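Local coordinates for surface glycan binding protein B (Bacteroides ovatus, PDB 6E57) that binds mixed-linkage beta-glucan at the bacterial cell surface, supporting use of this cereal polysaccharide by a human gut symbiont, at residues Tyr279-Lys284 with Thr301-Thr306. Residues are numbered along the deposited sequence; the frame is centred on the assembly and turned at random.
Sequences YTMTGK and TEQTVT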
loop_
_atom_site.group_PDB
_atom_site.type_symbol
_atom_site.label_atom_id
_atom_site.label_comp_id
_atom_site.label_asym_id
_atom_site.label_seq_id
_atom_site.Cartn_x
_atom_site.Cartn_y
_atom_site.Cartn_z
ATOM N N TYR A 279 8.606 -10.952 -17.326
ATOM C CA TYR A 279 9.246 -12.177 -16.867
ATOM C C TYR A 279 8.639 -12.634 -15.538
ATOM O O TYR A 279 8.151 -11.823 -14.752
ATOM C CB TYR A 279 10.755 -11.970 -16.729
ATOM C CG TYR A 279 11.456 -11.696 -18.032
ATOM C CD1 TYR A 279 11.837 -12.733 -18.869
ATOM C CD2 TYR A 279 11.713 -10.398 -18.444
ATOM C CE1 TYR A 279 12.472 -12.490 -20.076
ATOM C CE2 TYR A 279 12.347 -10.138 -19.646
ATOM C CZ TYR A 279 12.730 -11.187 -20.465
ATOM O OH TYR A 279 13.357 -10.941 -21.651
ATOM N N THR A 280 8.699 -13.948 -15.311
ATOM C CA THR A 280 8.310 -14.566 -14.058
ATOM C C THR A 280 9.510 -14.567 -13.105
ATOM O O THR A 280 10.612 -14.935 -13.503
ATOM C CB THR A 280 7.805 -15.995 -14.291
ATOM O OG1 THR A 280 6.686 -15.933 -15.174
ATOM C CG2 THR A 280 7.410 -16.693 -13.010
ATOM N N MET A 281 9.276 -14.149 -11.854
ATOM C CA MET A 281 10.255 -14.263 -10.773
ATOM C C MET A 281 9.702 -15.219 -9.708
ATOM O O MET A 281 8.540 -15.116 -9.323
ATOM C CB MET A 281 10.560 -12.902 -10.133
ATOM C CG MET A 281 11.342 -12.997 -8.822
ATOM S SD MET A 281 12.137 -11.441 -8.298
ATOM C CE MET A 281 10.724 -10.346 -8.211
ATOM N N THR A 282 10.551 -16.155 -9.268
ATOM C CA THR A 282 10.310 -16.996 -8.097
ATOM C C THR A 282 11.520 -16.875 -7.167
ATOM O O THR A 282 12.478 -16.177 -7.488
ATOM C CB THR A 282 10.059 -18.455 -8.496
ATOM O OG1 THR A 282 11.243 -18.934 -9.135
ATOM C CG2 THR A 282 8.869 -18.624 -9.414
ATOM N N GLY A 283 11.462 -17.556 -6.020
ATOM C CA GLY A 283 12.565 -17.595 -5.071
ATOM C C GLY A 283 12.488 -18.817 -4.179
ATOM O O GLY A 283 11.445 -19.461 -4.102
ATOM N N LYS A 284 13.602 -19.117 -3.503
ATOM C CA LYS A 284 13.720 -20.249 -2.576
ATOM C C LYS A 284 14.370 -19.769 -1.272
ATOM O O LYS A 284 15.338 -19.011 -1.302
ATOM C CB LYS A 284 14.547 -21.377 -3.207
ATOM C CG LYS A 284 13.865 -22.134 -4.340
ATOM C CD LYS A 284 12.833 -23.144 -3.868
ATOM C CE LYS A 284 11.965 -23.691 -4.983
ATOM N NZ LYS A 284 11.019 -22.673 -5.500
ATOM N N THR A 301 3.409 -17.395 -5.477
ATOM C CA THR A 301 4.810 -17.838 -5.476
ATOM C C THR A 301 5.506 -17.391 -6.769
ATOM O O THR A 301 6.686 -17.678 -6.960
ATOM C CB THR A 301 4.918 -19.354 -5.271
ATOM O OG1 THR A 301 4.111 -19.999 -6.254
ATOM C CG2 THR A 301 4.486 -19.787 -3.888
ATOM N N GLU A 302 4.767 -16.673 -7.629
ATOM C CA GLU A 302 5.242 -16.159 -8.907
ATOM C C GLU A 302 4.950 -14.658 -8.979
ATOM O O GLU A 302 3.845 -14.234 -8.682
ATOM C CB GLU A 302 4.565 -16.891 -10.069
ATOM C CG GLU A 302 4.963 -18.353 -10.179
ATOM C CD GLU A 302 4.367 -19.115 -11.352
ATOM O OE1 GLU A 302 3.792 -18.464 -12.250
ATOM O OE2 GLU A 302 4.484 -20.361 -11.367
ATOM N N GLN A 303 5.961 -13.883 -9.386
ATOM C CA GLN A 303 5.898 -12.426 -9.525
ATOM C C GLN A 303 6.168 -12.049 -10.988
ATOM O O GLN A 303 7.112 -12.557 -11.600
ATOM C CB GLN A 303 6.934 -11.779 -8.602
ATOM C CG GLN A 303 7.096 -10.275 -8.787
ATOM C CD GLN A 303 5.968 -9.490 -8.169
ATOM O OE1 GLN A 303 5.419 -9.863 -7.134
ATOM N NE2 GLN A 303 5.622 -8.381 -8.800
ATOM N N THR A 304 5.343 -11.150 -11.535
ATOM C CA THR A 304 5.543 -10.621 -12.877
ATOM C C THR A 304 6.441 -9.381 -12.775
ATOM O O THR A 304 6.107 -8.422 -12.070
ATOM C CB THR A 304 4.203 -10.342 -13.570
ATOM O OG1 THR A 304 3.545 -11.596 -13.750
ATOM C CG2 THR A 304 4.353 -9.661 -14.912
ATOM N N VAL A 305 7.585 -9.435 -13.472
ATOM C CA VAL A 305 8.591 -8.376 -13.481
ATOM C C VAL A 305 8.690 -7.828 -14.904
ATOM O O VAL A 305 8.913 -8.591 -15.841
ATOM C CB VAL A 305 9.966 -8.897 -13.018
ATOM C CG1 VAL A 305 10.994 -7.781 -12.931
ATOM C CG2 VAL A 305 9.877 -9.647 -11.702
ATOM N N THR A 306 8.526 -6.508 -15.045
ATOM C CA THR A 306 8.816 -5.812 -16.289
ATOM C C THR A 306 10.276 -5.345 -16.255
ATOM O O THR A 306 10.679 -4.609 -15.354
ATOM C CB THR A 306 7.841 -4.653 -16.523
ATOM O OG1 THR A 306 6.543 -5.226 -16.672
ATOM C CG2 THR A 306 8.172 -3.833 -17.751
#
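The ring of Tyr279 meets Val305 at its edge, where the carbonyl O of Val305 lies near the ring plane; its hydroxyl, turned to the chain before the strand, bonds to the backbone O of Ser275. The amide of Gln303 turns away from strand 279-284: a bend at chi2 (76°) carries it off to Asn295, whose ND2 bonds to OE1, while NE2 makes a weak bond to the O of Thr304. What Gln303 offers across the contact is its aliphatic stem, with CG 3.7 Å from Met281 CE. The two side chains run alongside each other, and because the Met281 chain folds at chi3 (58°), the same methyl also lies 3.7 Å from Val305 CG2. Thr280 and Thr304 occupy the other face. Glu302 flanks the pairing, its CG 4.1 Å from Thr280 CG2 and 4.0 Å from Thr282 CG2, the Thr282 and Glu302 side chains lying side by side.

The backbones pair in antiparallel register. Tyr279 with Val305 and Met281 with Gln303 are hydrogen-bonded pairs, each closed by two N-H...O bonds, among them Val305 N to Tyr279 O at 2.8 Å and Met281 N to Gln303 O at 2.7 Å. Thr280 and Thr304 form the non-hydrogen-bonded pair between them. Regular bridging ends after Met281-Gln303, with Glu302 opposite Thr282.

This antiparallel pairing joins strands 277-285 and 299-315. Strand 277-285 also pairs antiparallel with strand 246-251, Thr282 bonding to Thr250. Met281 and Val305 pack on Trp236 of strand 235-240, and Phe293 of strand 292-294 touches Met281 and Gln303.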